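Local coordinates for protein alpha-L-arabinosidase (Xanthomonas axonopodis pv. citri, PDB 6D25) that probably releases alpha-L-arabinofuranosyl groups from arabinoxylans by hydrolysis, including from internally di-substituted xylose units, as a trimeric glycoside hydrolase of family 51, at residues K30-L35 against T455-V460; I443-L448 against V505-P510; G470-A475 against A511-M516. All blocks are in the same frame, centred on the assembly; numbering follows the deposited sequence.

Interaction 1 of 3, residues K30-L35 against T455-V460; sequences KVNGTL and TVSVQV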
loop_
_atom_site.group_PDB
_atom_site.type_symbol
_atom_site.label_atom_id
_atom_site.label_comp_id
_atom_site.label_asym_id
_atom_site.label_seq_id
_atom_site.Cartn_x
_atom_site.Cartn_y
_atom_site.Cartn_z
ATOM N N LYS A 30 -0.521 -22.100 54.643
ATOM C CA LYS A 30 -1.882 -21.699 54.907
ATOM C C LYS A 30 -2.292 -20.522 54.027
ATOM O O LYS A 30 -1.579 -19.498 53.947
ATOM C CB LYS A 30 -2.009 -21.275 56.377
ATOM C CG LYS A 30 -1.901 -22.439 57.340
ATOM C CD LYS A 30 -1.264 -22.073 58.679
ATOM C CE LYS A 30 -1.163 -23.283 59.589
ATOM N NZ LYS A 30 0.096 -23.307 60.381
ATOM N N VAL A 31 -3.454 -20.640 53.421
ATOM C CA VAL A 31 -4.004 -19.566 52.590
ATOM C C VAL A 31 -5.425 -19.284 53.101
ATOM O O VAL A 31 -6.219 -20.224 53.282
ATOM C CB VAL A 31 -4.013 -19.981 51.103
ATOM C CG1 VAL A 31 -4.634 -18.944 50.190
ATOM C CG2 VAL A 31 -2.629 -20.291 50.597
ATOM N N ASN A 32 -5.754 -18.009 53.271
ATOM C CA ASN A 32 -7.081 -17.567 53.680
ATOM C C ASN A 32 -7.675 -16.757 52.531
ATOM O O ASN A 32 -6.962 -16.056 51.843
ATOM C CB ASN A 32 -7.059 -16.697 54.943
ATOM C CG ASN A 32 -6.554 -17.475 56.145
ATOM O OD1 ASN A 32 -7.068 -18.554 56.430
ATOM N ND2 ASN A 32 -5.508 -16.991 56.808
ATOM N N GLY A 33 -8.967 -16.822 52.345
ATOM C CA GLY A 33 -9.573 -16.051 51.266
ATOM C C GLY A 33 -11.032 -15.717 51.549
ATOM O O GLY A 33 -11.628 -16.226 52.500
ATOM N N THR A 34 -11.571 -14.868 50.674
ATOM C CA THR A 34 -12.949 -14.438 50.753
ATOM C C THR A 34 -13.570 -14.497 49.355
ATOM O O THR A 34 -12.978 -13.976 48.398
ATOM C CB THR A 34 -13.043 -13.019 51.334
ATOM O OG1 THR A 34 -12.431 -13.048 52.621
ATOM C CG2 THR A 34 -14.466 -12.553 51.528
ATOM N N LEU A 35 -14.733 -15.129 49.266
ATOM C CA LEU A 35 -15.490 -15.243 48.019
ATOM C C LEU A 35 -16.788 -14.448 48.178
ATOM O O LEU A 35 -17.584 -14.700 49.119
ATOM C CB LEU A 35 -15.812 -16.711 47.750
ATOM C CG LEU A 35 -16.714 -16.974 46.532
ATOM C CD1 LEU A 35 -16.091 -16.436 45.265
ATOM C CD2 LEU A 35 -17.078 -18.447 46.406
ATOM N N THR A 455 -3.242 -25.562 52.736
ATOM C CA THR A 455 -4.573 -25.567 53.307
ATOM C C THR A 455 -5.240 -24.240 52.949
ATOM O O THR A 455 -4.716 -23.190 53.351
ATOM C CB THR A 455 -4.548 -25.720 54.828
ATOM O OG1 THR A 455 -3.824 -26.923 55.073
ATOM C CG2 THR A 455 -5.934 -25.827 55.436
ATOM N N VAL A 456 -6.334 -24.288 52.204
ATOM C CA VAL A 456 -6.991 -23.075 51.775
ATOM C C VAL A 456 -8.336 -22.965 52.504
ATOM O O VAL A 456 -9.150 -23.885 52.477
ATOM C CB VAL A 456 -7.164 -23.039 50.253
ATOM C CG1 VAL A 456 -7.706 -21.690 49.799
ATOM C CG2 VAL A 456 -5.866 -23.319 49.522
ATOM N N SER A 457 -8.563 -21.832 53.154
ATOM C CA SER A 457 -9.773 -21.602 53.910
ATOM C C SER A 457 -10.487 -20.363 53.347
ATOM O O SER A 457 -9.970 -19.261 53.431
ATOM C CB SER A 457 -9.424 -21.446 55.357
ATOM O OG SER A 457 -10.579 -21.145 56.106
ATOM N N VAL A 458 -11.621 -20.596 52.687
ATOM C CA VAL A 458 -12.347 -19.536 51.979
ATOM C C VAL A 458 -13.663 -19.260 52.715
ATOM O O VAL A 458 -14.544 -20.129 52.814
ATOM C CB VAL A 458 -12.638 -19.932 50.529
ATOM C CG1 VAL A 458 -13.360 -18.818 49.801
ATOM C CG2 VAL A 458 -11.380 -20.359 49.793
ATOM N N GLN A 459 -13.766 -18.027 53.185
ATOM C CA GLN A 459 -14.993 -17.472 53.754
ATOM C C GLN A 459 -15.929 -17.095 52.582
ATOM O O GLN A 459 -15.557 -16.293 51.735
ATOM C CB GLN A 459 -14.588 -16.261 54.593
ATOM C CG GLN A 459 -15.749 -15.479 55.178
ATOM C CD GLN A 459 -16.313 -16.140 56.412
ATOM O OE1 GLN A 459 -15.670 -16.981 57.056
ATOM N NE2 GLN A 459 -17.530 -15.742 56.732
ATOM N N VAL A 460 -17.128 -17.661 52.553
ATOM C CA VAL A 460 -18.068 -17.450 51.463
ATOM C C VAL A 460 -19.170 -16.507 51.956
ATOM O O VAL A 460 -19.840 -16.813 52.917
ATOM C CB VAL A 460 -18.659 -18.773 50.943
ATOM C CG1 VAL A 460 -19.700 -18.534 49.836
ATOM C CG2 VAL A 460 -17.573 -19.721 50.473
#

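Interaction 2 of 3, residues I443-L448 against V505-P510; sequences IALTNL and VNVALP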
loop_
_atom_site.group_PDB
_atom_site.type_symbol
_atom_site.label_atom_id
_atom_site.label_comp_id
_atom_site.label_asym_id
_atom_site.label_seq_id
_atom_site.Cartn_x
_atom_site.Cartn_y
_atom_site.Cartn_z
ATOM N N ILE A 443 -15.338 -22.636 41.980
ATOM C CA ILE A 443 -14.100 -22.039 42.480
ATOM C C ILE A 443 -12.937 -22.858 41.938
ATOM O O ILE A 443 -12.914 -24.077 42.169
ATOM C CB ILE A 443 -13.996 -22.030 44.011
ATOM C CG1 ILE A 443 -15.230 -21.447 44.693
ATOM C CG2 ILE A 443 -12.672 -21.362 44.423
ATOM C CD1 ILE A 443 -15.260 -21.734 46.187
ATOM N N ALA A 444 -12.026 -22.177 41.219
ATOM C CA ALA A 444 -10.804 -22.777 40.728
ATOM C C ALA A 444 -9.664 -22.381 41.666
ATOM O O ALA A 444 -9.555 -21.200 42.024
ATOM C CB ALA A 444 -10.543 -22.320 39.329
ATOM N N LEU A 445 -8.831 -23.356 42.044
ATOM C CA LEU A 445 -7.626 -23.074 42.814
ATOM C C LEU A 445 -6.452 -23.857 42.197
ATOM O O LEU A 445 -6.610 -25.052 41.846
ATOM C CB LEU A 445 -7.824 -23.521 44.267
ATOM C CG LEU A 445 -8.884 -22.767 45.074
ATOM C CD1 LEU A 445 -9.143 -23.496 46.382
ATOM C CD2 LEU A 445 -8.469 -21.311 45.348
ATOM N N THR A 446 -5.304 -23.217 42.147
ATOM C CA THR A 446 -4.077 -23.787 41.676
ATOM C C THR A 446 -2.998 -23.621 42.749
ATOM O O THR A 446 -2.790 -22.502 43.253
ATOM C CB THR A 446 -3.609 -23.086 40.395
ATOM O OG1 THR A 446 -4.591 -23.325 39.383
ATOM C CG2 THR A 446 -2.273 -23.593 39.919
ATOM N N ASN A 447 -2.336 -24.721 43.086
ATOM C CA ASN A 447 -1.167 -24.701 43.978
ATOM C C ASN A 447 0.074 -24.737 43.078
ATOM O O ASN A 447 0.353 -25.761 42.441
ATOM C CB ASN A 447 -1.181 -25.887 44.942
ATOM C CG ASN A 447 -0.079 -25.863 45.992
ATOM O OD1 ASN A 447 0.878 -25.061 45.864
ATOM N ND2 ASN A 447 -0.223 -26.718 47.028
ATOM N N LEU A 448 0.809 -23.634 43.040
ATOM C CA LEU A 448 1.970 -23.455 42.150
ATOM C C LEU A 448 3.207 -24.137 42.724
ATOM O O LEU A 448 4.170 -24.322 41.994
ATOM C CB LEU A 448 2.270 -21.960 41.970
ATOM C CG LEU A 448 1.283 -21.148 41.114
ATOM C CD1 LEU A 448 0.011 -20.815 41.869
ATOM C CD2 LEU A 448 1.940 -19.864 40.615
ATOM N N VAL A 505 -15.415 -22.748 53.041
ATOM C CA VAL A 505 -14.943 -23.869 52.263
ATOM C C VAL A 505 -13.471 -24.131 52.624
ATOM O O VAL A 505 -12.627 -23.257 52.481
ATOM C CB VAL A 505 -15.102 -23.635 50.745
ATOM C CG1 VAL A 505 -14.586 -24.811 49.943
ATOM C CG2 VAL A 505 -16.559 -23.432 50.361
ATOM N N ASN A 506 -13.178 -25.321 53.115
ATOM C CA ASN A 506 -11.805 -25.684 53.504
ATOM C C ASN A 506 -11.288 -26.672 52.459
ATOM O O ASN A 506 -11.976 -27.645 52.144
ATOM C CB ASN A 506 -11.752 -26.298 54.919
ATOM C CG ASN A 506 -10.368 -26.771 55.352
ATOM O OD1 ASN A 506 -9.569 -25.947 55.826
ATOM N ND2 ASN A 506 -10.099 -28.087 55.282
ATOM N N VAL A 507 -10.090 -26.414 51.945
ATOM C CA VAL A 507 -9.532 -27.221 50.871
ATOM C C VAL A 507 -8.120 -27.682 51.269
ATOM O O VAL A 507 -7.251 -26.861 51.530
ATOM C CB VAL A 507 -9.476 -26.420 49.568
ATOM C CG1 VAL A 507 -9.030 -27.301 48.403
ATOM C CG2 VAL A 507 -10.795 -25.751 49.233
ATOM N N ALA A 508 -7.904 -28.977 51.275
ATOM C CA ALA A 508 -6.554 -29.567 51.332
ATOM C C ALA A 508 -6.046 -29.707 49.889
ATOM O O ALA A 508 -6.481 -30.572 49.120
ATOM C CB ALA A 508 -6.585 -30.889 52.078
ATOM N N LEU A 509 -5.188 -28.774 49.503
ATOM C CA LEU A 509 -4.790 -28.594 48.097
ATOM C C LEU A 509 -3.387 -29.177 47.895
ATOM O O LEU A 509 -2.397 -28.628 48.431
ATOM C CB LEU A 509 -4.802 -27.095 47.806
ATOM C CG LEU A 509 -4.655 -26.719 46.345
ATOM C CD1 LEU A 509 -5.750 -27.359 45.495
ATOM C CD2 LEU A 509 -4.665 -25.201 46.167
ATOM N N PRO A 510 -3.280 -30.293 47.175
ATOM C CA PRO A 510 -1.944 -30.884 47.008
ATOM C C PRO A 510 -0.999 -29.976 46.207
ATOM O O PRO A 510 -1.436 -29.072 45.456
ATOM C CB PRO A 510 -2.176 -32.202 46.224
ATOM C CG PRO A 510 -3.634 -32.524 46.491
ATOM C CD PRO A 510 -4.284 -31.148 46.546
#

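Interaction 3 of 3, residues G470-A475 against A511-M516; sequences GQILTA and AHSIVM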
loop_
_atom_site.group_PDB
_atom_site.type_symbol
_atom_site.label_atom_id
_atom_site.label_comp_id
_atom_site.label_asym_id
_atom_site.label_seq_id
_atom_site.Cartn_x
_atom_site.Cartn_y
_atom_site.Cartn_z
ATOM N N GLY A 470 -15.848 -31.769 43.468
ATOM C CA GLY A 470 -14.870 -31.174 42.579
ATOM C C GLY A 470 -14.034 -32.193 41.864
ATOM O O GLY A 470 -14.155 -33.396 42.091
ATOM N N GLN A 471 -13.164 -31.653 41.014
ATOM C CA GLN A 471 -12.199 -32.426 40.285
ATOM C C GLN A 471 -10.795 -31.855 40.502
ATOM O O GLN A 471 -10.633 -30.671 40.755
ATOM C CB GLN A 471 -12.550 -32.359 38.793
ATOM C CG GLN A 471 -13.864 -33.030 38.436
ATOM C CD GLN A 471 -13.724 -34.516 38.193
ATOM O OE1 GLN A 471 -13.025 -34.992 37.277
ATOM N NE2 GLN A 471 -14.426 -35.280 39.006
ATOM N N ILE A 472 -9.805 -32.729 40.400
ATOM C CA ILE A 472 -8.399 -32.362 40.581
ATOM C C ILE A 472 -7.615 -32.852 39.370
ATOM O O ILE A 472 -7.788 -33.976 38.930
ATOM C CB ILE A 472 -7.785 -32.897 41.891
ATOM C CG1 ILE A 472 -6.328 -32.439 42.025
ATOM C CG2 ILE A 472 -7.937 -34.418 42.041
ATOM C CD1 ILE A 472 -5.762 -32.588 43.432
ATOM N N LEU A 473 -6.773 -31.962 38.873
ATOM C CA LEU A 473 -5.786 -32.284 37.872
ATOM C C LEU A 473 -4.390 -32.140 38.491
ATOM O O LEU A 473 -4.005 -31.037 38.901
ATOM C CB LEU A 473 -5.962 -31.351 36.682
ATOM C CG LEU A 473 -5.131 -31.690 35.442
ATOM C CD1 LEU A 473 -5.567 -33.058 34.869
ATOM C CD2 LEU A 473 -5.352 -30.621 34.380
ATOM N N THR A 474 -3.697 -33.271 38.577
ATOM C CA THR A 474 -2.367 -33.342 39.138
ATOM C C THR A 474 -1.692 -34.591 38.548
ATOM O O THR A 474 -2.253 -35.274 37.669
ATOM C CB THR A 474 -2.385 -33.306 40.682
ATOM O OG1 THR A 474 -1.058 -33.105 41.186
ATOM C CG2 THR A 474 -2.961 -34.551 41.305
ATOM N N ALA A 475 -0.506 -34.858 39.027
ATOM C CA ALA A 475 0.261 -36.032 38.645
ATOM C C ALA A 475 1.315 -36.249 39.729
ATOM O O ALA A 475 1.581 -35.332 40.506
ATOM C CB ALA A 475 0.890 -35.862 37.273
ATOM N N ALA A 511 0.287 -30.237 46.378
ATOM C CA ALA A 511 1.344 -29.566 45.573
ATOM C C ALA A 511 1.025 -29.725 44.084
ATOM O O ALA A 511 0.423 -30.716 43.684
ATOM C CB ALA A 511 2.690 -30.150 45.930
ATOM N N HIS A 512 1.436 -28.745 43.269
ATOM C CA HIS A 512 1.388 -28.813 41.820
ATOM C C HIS A 512 0.044 -29.390 41.320
ATOM O O HIS A 512 0.006 -30.380 40.582
ATOM C CB HIS A 512 2.599 -29.568 41.270
ATOM C CG HIS A 512 2.774 -30.995 41.704
ATOM N ND1 HIS A 512 3.801 -31.369 42.547
ATOM C CD2 HIS A 512 2.144 -32.134 41.351
ATOM C CE1 HIS A 512 3.791 -32.683 42.707
ATOM N NE2 HIS A 512 2.776 -33.183 42.010
ATOM N N SER A 513 -1.056 -28.713 41.669
ATOM C CA SER A 513 -2.361 -29.241 41.355
ATOM C C SER A 513 -3.321 -28.081 41.037
ATOM O O SER A 513 -3.123 -26.938 41.464
ATOM C CB SER A 513 -2.908 -30.121 42.484
ATOM O OG SER A 513 -3.360 -29.343 43.577
ATOM N N ILE A 514 -4.353 -28.436 40.270
ATOM C CA ILE A 514 -5.458 -27.598 39.956
ATOM C C ILE A 514 -6.739 -28.281 40.423
ATOM O O ILE A 514 -6.958 -29.427 40.071
ATOM C CB ILE A 514 -5.538 -27.348 38.439
ATOM C CG1 ILE A 514 -4.244 -26.748 37.888
ATOM C CG2 ILE A 514 -6.738 -26.472 38.069
ATOM C CD1 ILE A 514 -4.088 -26.985 36.398
ATOM N N VAL A 515 -7.590 -27.581 41.153
ATOM C CA VAL A 515 -8.919 -28.131 41.469
ATOM C C VAL A 515 -9.987 -27.157 40.950
ATOM O O VAL A 515 -9.783 -25.939 40.895
ATOM C CB VAL A 515 -9.107 -28.412 42.963
ATOM C CG1 VAL A 515 -8.053 -29.383 43.487
ATOM C CG2 VAL A 515 -9.093 -27.132 43.797
ATOM N N MET A 516 -11.104 -27.734 40.533
ATOM C CA MET A 516 -12.301 -27.007 40.180
ATOM C C MET A 516 -13.426 -27.528 41.080
ATOM O O MET A 516 -13.738 -28.710 41.043
ATOM C CB MET A 516 -12.657 -27.156 38.703
ATOM C CG MET A 516 -13.876 -26.369 38.286
ATOM S SD MET A 516 -13.682 -24.576 38.435
ATOM C CE MET A 516 -12.584 -24.278 37.057
HETATM O O HOH W 1 -0.341 -33.907 43.501
#

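Interaction 1 of 3, residues K30-L35 against T455-V460
Val31 and Val456 sit abreast on two parallel strands of the beta-sandwich that accompanies the catalytic barrel in GH51 enzymes, an N-terminal strand being paired here with one from the C-terminal region. Five backbone hydrogen bonds alternate between the strands, beginning with Val31 N to Thr455 O at 2.8 Å and ending with Leu35 N to Gln459 O at 2.9 Å. The bond from Gly33 N to Ser457 O is more bent, 144° at the hydrogen. CA-H...O contacts fill the intervals, as from Val456 CA to Val31 O at 3.3 Å.

Apolar packing occupies the face of Val31, Leu35, Val456, Val458 and Val460, which turns into the sandwich; Leu35 touches Ile443 and Val456 touches Leu445. Gly33 adds no side chain to this row. Val458 CG1 lies alongside Leu35 CB at 3.8 Å.

Polar side chains line the reverse face, where Lys30 and Asn32 are exposed. Side chains touch one another little there: Gln459 CB lies 3.6 Å from the backbone Gly33 O. The Gln459 chain kinks at chi2 (79°), and its NE2 bonds Glu461 OE2, while Asn32 OD1 rests 3.9 Å from Ser457 CB.

Interaction 2 of 3, residues I443-L448 against V505-P510
Asn447 and Leu509 form the close end of this contact. Leu509 CD2 lies 3.8 Å from Asn447 CB and 4.1 Å from Leu445 CB, so a single methyl branch packs against both residues. Beyond this methyl, the Asn447 amide reaches the chain where strand 505-509 ends: ND2 donates to Leu509 O at 3.2 Å, with the acceptor near the amide plane but the donor 51° out of the carbonyl plane, and makes a weak, bent bond to Pro510 O at 3.1 Å. CG anti to the backbone N (chi1 -174°) carries the amide across to these carbonyls. OD1 accepts from Asp449 N, an Asx turn, and ND2 also bonds Ala452 O, together fixing the amide's rotation.

Farther along, the strands spread. Leu445 CD1 and Val507 CG2 still meet tip to tip at 4.0 Å, whereas Ile443 and Val505 stay beyond contact and pack on other neighbours, Leu35 and Leu465. On the outer side of strand 505-509, Ala508 is exposed and Asn506 partly so. With axes 8.9 Å apart and crossing at -36°, the strands come from facing layers, the aligned packing of a beta-sandwich.

Interaction 3 of 3, residues G470-A475 against A511-M516
Ile472 and Val515 cross obliquely on one face of two antiparallel strands. With chi1 of Ile472 near 180° (-178°), its CG1 branch is swung along the partner strand: CG1 meets Val515 CG1 at 3.8 Å, and CD1 continues to Ser513 CB at 3.9 Å. This is a non-hydrogen-bonded pair, with CA-H...O contacts beneath the side chains. Val515 also touches Leu445 and Leu509, so this face turns into the sandwich.

On the reverse face Leu473 and Ile514 approach more loosely, Leu473 CD2 lying 4.3 Å from Ile514 CD1. Both turn to two helices, 346-361 of the barrel (Ala349, Leu350) and 393-400 (Val397). The pair is hydrogen-bonded in both directions, as is Gln471 with Met516, whose side chains reach other neighbours, Gln471 Leu400 and Met516 Tyr401.

The strand pairing thus belongs to the layer of the C-terminal beta-sandwich that rests on the catalytic barrel. At its start, His512 and Ser513 both face Asn447 of the next strand in a G1 beta bulge, His512 taking positive phi.

Beyond the regular pairing, Thr474 and the His512 side chain cross at about a right angle, with Thr474 OG1 oblique to the ring and 3.4 Å from His512 CD2. That hydroxyl also lies near His512 O and 2.6 Å from a water that donates a long bond to Ala511 O. The ring edge points elsewhere: His512 NE2 donates to Ala475 O at 2.9 Å, the acceptor close to the ring plane although the hydrogen bond is bent, 133° at the hydrogen. ND1 bonds Ala450 O, and carbonyl partners at both ring nitrogens are consistent with a protonated imidazole. Ser513 OG turns back to bond Pro510 O.

Overall arrangement
The three contacts run across one curled sheet system, with centres about 9 Å apart for interactions 1 and 2, about 8 Å for 2 and 3, and about 17 Å for 1 and 3, which do not touch. Interaction 2 joins the others across the sandwich: strand 505-509 probably hydrogen-bonds strand 455-460 through Val507 N and Val456 O at 2.8 Å, and strand 443-447 probably bonds strand 513-516 through Val515 N and Leu445 O at 2.8 Å. Leu35 CD2 also packs on Ile443 CD1. Interaction 3 packs on helices 346-361 and 393-400, and Thr446 of interaction 2 bonds Ser353 of the former. In GH51 enzymes the active site lies in the barrel; these contacts are packing in the accompanying sandwich.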